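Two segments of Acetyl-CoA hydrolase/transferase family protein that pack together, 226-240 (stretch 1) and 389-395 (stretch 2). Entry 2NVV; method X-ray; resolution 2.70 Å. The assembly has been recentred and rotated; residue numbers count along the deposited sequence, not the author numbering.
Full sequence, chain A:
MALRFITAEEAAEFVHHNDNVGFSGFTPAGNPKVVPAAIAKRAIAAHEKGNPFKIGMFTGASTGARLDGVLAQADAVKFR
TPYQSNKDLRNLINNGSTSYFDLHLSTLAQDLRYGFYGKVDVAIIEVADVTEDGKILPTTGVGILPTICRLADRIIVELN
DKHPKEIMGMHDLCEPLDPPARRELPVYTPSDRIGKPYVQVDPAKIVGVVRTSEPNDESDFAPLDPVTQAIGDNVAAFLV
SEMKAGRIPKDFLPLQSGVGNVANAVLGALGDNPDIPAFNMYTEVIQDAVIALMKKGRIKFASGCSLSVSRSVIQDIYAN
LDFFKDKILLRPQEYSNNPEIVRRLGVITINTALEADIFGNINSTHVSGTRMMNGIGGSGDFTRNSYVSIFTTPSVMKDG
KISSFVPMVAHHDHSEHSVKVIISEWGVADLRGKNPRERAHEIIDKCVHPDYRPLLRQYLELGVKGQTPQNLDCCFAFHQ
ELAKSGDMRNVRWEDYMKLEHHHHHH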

# COMPACT_ATOMS: atom_id res chain seq x y z
N PRO A 226 -16.61 -3.66 -28.45
CA PRO A 226 -16.03 -5.00 -28.49
C PRO A 226 -14.83 -5.20 -27.60
O PRO A 226 -14.66 -6.28 -27.02
N VAL A 227 -13.99 -4.17 -27.48
CA VAL A 227 -12.80 -4.28 -26.63
C VAL A 227 -13.19 -4.48 -25.17
O VAL A 227 -12.61 -5.31 -24.48
N THR A 228 -14.19 -3.73 -24.70
CA THR A 228 -14.63 -3.86 -23.31
C THR A 228 -15.42 -5.15 -23.10
O THR A 228 -15.42 -5.71 -22.01
N GLN A 229 -16.09 -5.62 -24.15
CA GLN A 229 -16.85 -6.87 -24.06
C GLN A 229 -15.82 -7.97 -23.81
O GLN A 229 -16.02 -8.83 -22.96
N ALA A 230 -14.73 -7.91 -24.57
CA ALA A 230 -13.65 -8.86 -24.47
C ALA A 230 -13.04 -8.82 -23.06
O ALA A 230 -12.96 -9.85 -22.39
N ILE A 231 -12.64 -7.63 -22.63
CA ILE A 231 -12.06 -7.46 -21.32
C ILE A 231 -12.96 -8.02 -20.22
O ILE A 231 -12.51 -8.81 -19.39
N GLY A 232 -14.22 -7.63 -20.24
CA GLY A 232 -15.16 -8.12 -19.23
C GLY A 232 -15.28 -9.63 -19.17
O GLY A 232 -15.42 -10.21 -18.10
N ASP A 233 -15.24 -10.28 -20.33
CA ASP A 233 -15.37 -11.73 -20.39
C ASP A 233 -14.13 -12.36 -19.81
O ASP A 233 -14.21 -13.34 -19.07
N ASN A 234 -12.97 -11.80 -20.16
CA ASN A 234 -11.72 -12.34 -19.65
C ASN A 234 -11.67 -12.32 -18.14
O ASN A 234 -11.21 -13.28 -17.52
N VAL A 235 -12.15 -11.23 -17.55
CA VAL A 235 -12.18 -11.10 -16.10
C VAL A 235 -13.03 -12.19 -15.48
O VAL A 235 -12.59 -12.90 -14.58
N ALA A 236 -14.26 -12.31 -15.96
CA ALA A 236 -15.19 -13.32 -15.45
C ALA A 236 -14.70 -14.76 -15.65
O ALA A 236 -14.81 -15.59 -14.74
N ALA A 237 -14.16 -15.07 -16.83
CA ALA A 237 -13.66 -16.41 -17.09
C ALA A 237 -12.43 -16.74 -16.24
O ALA A 237 -12.22 -17.89 -15.83
N PHE A 238 -11.59 -15.75 -15.99
CA PHE A 238 -10.40 -15.94 -15.19
C PHE A 238 -10.81 -16.33 -13.77
O PHE A 238 -10.31 -17.30 -13.19
N LEU A 239 -11.75 -15.56 -13.22
CA LEU A 239 -12.23 -15.80 -11.88
C LEU A 239 -12.83 -17.20 -11.69
O LEU A 239 -12.48 -17.88 -10.73
N VAL A 240 -13.71 -17.64 -12.60
CA VAL A 240 -14.28 -18.99 -12.42
C VAL A 240 -13.13 -20.00 -12.52
O VAL A 240 -13.09 -21.00 -11.82
N SER A 389 -5.48 -8.79 -6.70
CA SER A 389 -5.75 -7.51 -7.33
C SER A 389 -5.67 -7.63 -8.84
O SER A 389 -4.72 -8.20 -9.38
N ILE A 390 -6.68 -7.09 -9.52
CA ILE A 390 -6.74 -7.15 -10.97
C ILE A 390 -6.81 -5.76 -11.59
O ILE A 390 -7.48 -4.86 -11.08
N PHE A 391 -6.11 -5.58 -12.70
CA PHE A 391 -6.13 -4.32 -13.40
C PHE A 391 -6.51 -4.58 -14.85
O PHE A 391 -5.94 -5.46 -15.52
N THR A 392 -7.50 -3.84 -15.32
CA THR A 392 -7.99 -3.97 -16.69
C THR A 392 -7.67 -2.72 -17.48
O THR A 392 -7.49 -1.65 -16.92
N THR A 393 -7.62 -2.87 -18.80
CA THR A 393 -7.33 -1.75 -19.69
C THR A 393 -7.26 -2.18 -21.15
O THR A 393 -6.66 -3.21 -21.49
N PRO A 394 -7.90 -1.41 -22.04
CA PRO A 394 -7.83 -1.79 -23.45
C PRO A 394 -6.34 -1.72 -23.77
O PRO A 394 -5.63 -0.90 -23.19
N SER A 395 -5.86 -2.58 -24.65
CA SER A 395 -4.43 -2.60 -24.98
C SER A 395 -3.91 -1.33 -25.66
O SER A 395 -2.77 -0.93 -25.43

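Stretch 1 is helical throughout, held by an unbroken i to i+4 ladder of backbone hydrogen bonds from A230 N to P226 O (2.9 Å) through V240 N to A236 O (3.2 Å). Stretch 2 begins as a strand, 389-392, and continues as loop. The helix and strand axes run nearly antiparallel, at 164°, and approach to 10.2 Å. That spacing leaves room for side chains between the backbones, and no hydrogen bond crosses the gap. The contact, which buries 320 Å² summed over both sides, is therefore a matter of apolar fit.

P226 lies out of reach, its side chain no nearer than 10.0 Å to stretch 2, so the contact starts at V227. Its CA-to-CB bond points toward stretch 2, and with chi1 at 167° (t) its CG1 comes to 3.5 Å from P394 CB. The backbones are also close here, with V227 CA and P394 CA 6.4 Å apart. T228 (p) points sideways and makes no contact; Q229 and A230 are out of reach.

One turn on, I231 points toward stretch 2 and has 60 Å² covered by it, the largest value on the helix. Its mt rotamer, chi1 -71° and chi2 175°, extends CD1 to the loop, where I231 CD1 lies 3.6 Å from both T393 C and P394 N. The ring is also within reach, with I231 CD1 to P394 CD at 4.1 Å. The other branch faces the strand end: I231 CG2 is 3.8 Å from T392 CB. One isoleucine thus spans the junction of strand and loop. It meets T393 through backbone, consistent with the CA-to-CB bond of T393 pointing away; T393 OG1 instead donates a hydrogen bond to P394 O at 2.9 Å, within its own stretch.

G232 has no side chain, and D233 and N234 make no contact with stretch 2. V235, four residues after I231, again points toward the strand. Its chi1 of 179° (t) sets CG2 3.8 Å from T392 CG2, a methyl-to-methyl approach. T392 is p (chi1 56°), and while its methyl meets the helix, its OG1 is hydrogen-bonded elsewhere in the structure.

A236 and A237 are out of reach, and the last part of the contact converges on I390. F238 points toward stretch 2 with chi1 at 166° (t) and chi2 at 66°; its CE2 is 4.1 Å from I390 CD1, which lies at the ring edge, near the ring plane. L239 points sideways at CB, but its end comes nearer, bringing L239 CD1 to 3.8 Å from I390 CD1. Both its chi angles, -99° and 27°, fall between the usual wells. I390 itself is mt (chi1 -56°, chi2 169°), and that extended chain carries CD1 to both helix residues; its 64 Å² of covered area is the largest on either stretch. V240 is out of reach. Between I390 and T392, F391 makes no contact, as expected from strand alternation.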

# COMPACT_ATOMS: atom_id res chain seq x y z
CB PRO A 226 -15.72 -5.20 -29.98
CG PRO A 226 -15.63 -3.82 -30.53
CD PRO A 226 -16.74 -3.11 -29.81
CB VAL A 227 -11.88 -3.05 -26.74
CG1 VAL A 227 -10.85 -3.06 -25.62
CG2 VAL A 227 -11.15 -3.05 -28.10
CB THR A 228 -15.47 -2.64 -22.83
OG1 THR A 228 -16.77 -2.67 -23.44
CG2 THR A 228 -14.77 -1.35 -23.20
CB GLN A 229 -17.56 -7.17 -25.37
CG GLN A 229 -18.74 -6.27 -25.70
CD GLN A 229 -19.87 -6.42 -24.71
OE1 GLN A 229 -19.86 -5.80 -23.63
NE2 GLN A 229 -20.86 -7.25 -25.05
CB ALA A 230 -12.58 -8.55 -25.51
CB ILE A 231 -11.77 -5.96 -21.03
CG1 ILE A 231 -10.61 -5.48 -21.89
CG2 ILE A 231 -11.49 -5.75 -19.53
CD1 ILE A 231 -10.31 -4.01 -21.80
CB ASP A 233 -15.53 -12.19 -21.85
CG ASP A 233 -15.91 -13.67 -21.95
OD1 ASP A 233 -17.09 -13.99 -21.71
OD2 ASP A 233 -15.02 -14.50 -22.24
CB ASN A 234 -10.54 -11.58 -20.23
CG ASN A 234 -10.41 -11.77 -21.72
OD1 ASN A 234 -10.91 -12.75 -22.26
ND2 ASN A 234 -9.73 -10.85 -22.38
CB VAL A 235 -12.74 -9.74 -15.67
CG1 VAL A 235 -12.77 -9.65 -14.14
CG2 VAL A 235 -11.89 -8.62 -16.25
CB ALA A 236 -16.54 -13.14 -16.12
CB ALA A 237 -13.33 -16.56 -18.56
CB PHE A 238 -9.58 -14.65 -15.16
CG PHE A 238 -8.51 -14.62 -14.10
CD1 PHE A 238 -7.42 -15.48 -14.18
CD2 PHE A 238 -8.58 -13.73 -13.04
CE1 PHE A 238 -6.43 -15.46 -13.21
CE2 PHE A 238 -7.59 -13.70 -12.06
CZ PHE A 238 -6.51 -14.57 -12.15
CB LEU A 239 -13.23 -14.70 -11.50
CG LEU A 239 -12.67 -13.55 -10.63
CD1 LEU A 239 -11.19 -13.36 -10.85
CD2 LEU A 239 -13.43 -12.27 -10.93
CB VAL A 240 -15.35 -19.35 -13.50
CG1 VAL A 240 -16.29 -18.19 -13.72
CG2 VAL A 240 -14.70 -19.75 -14.80
CB SER A 389 -4.77 -6.44 -6.85
OG SER A 389 -3.47 -6.72 -7.32
CB ILE A 390 -7.98 -7.94 -11.44
CG1 ILE A 390 -7.97 -9.33 -10.82
CG2 ILE A 390 -8.01 -8.00 -12.96
CD1 ILE A 390 -9.27 -10.09 -11.01
CB PHE A 391 -4.77 -3.64 -13.29
CG PHE A 391 -4.61 -2.83 -12.04
CD1 PHE A 391 -5.17 -1.56 -11.94
CD2 PHE A 391 -3.92 -3.35 -10.95
CE1 PHE A 391 -5.06 -0.80 -10.77
CE2 PHE A 391 -3.80 -2.61 -9.76
CZ PHE A 391 -4.37 -1.33 -9.68
CB THR A 392 -9.49 -4.15 -16.71
OG1 THR A 392 -10.08 -3.05 -16.01
CG2 THR A 392 -9.89 -5.45 -16.05
CB THR A 393 -5.97 -1.09 -19.38
OG1 THR A 393 -5.70 -0.08 -20.36
CG2 THR A 393 -4.84 -2.11 -19.45
CB PRO A 394 -8.66 -0.71 -24.14
CG PRO A 394 -8.58 0.46 -23.20
CD PRO A 394 -8.74 -0.20 -21.86
CB SER A 395 -4.11 -3.80 -25.87
OG SER A 395 -4.65 -3.64 -27.18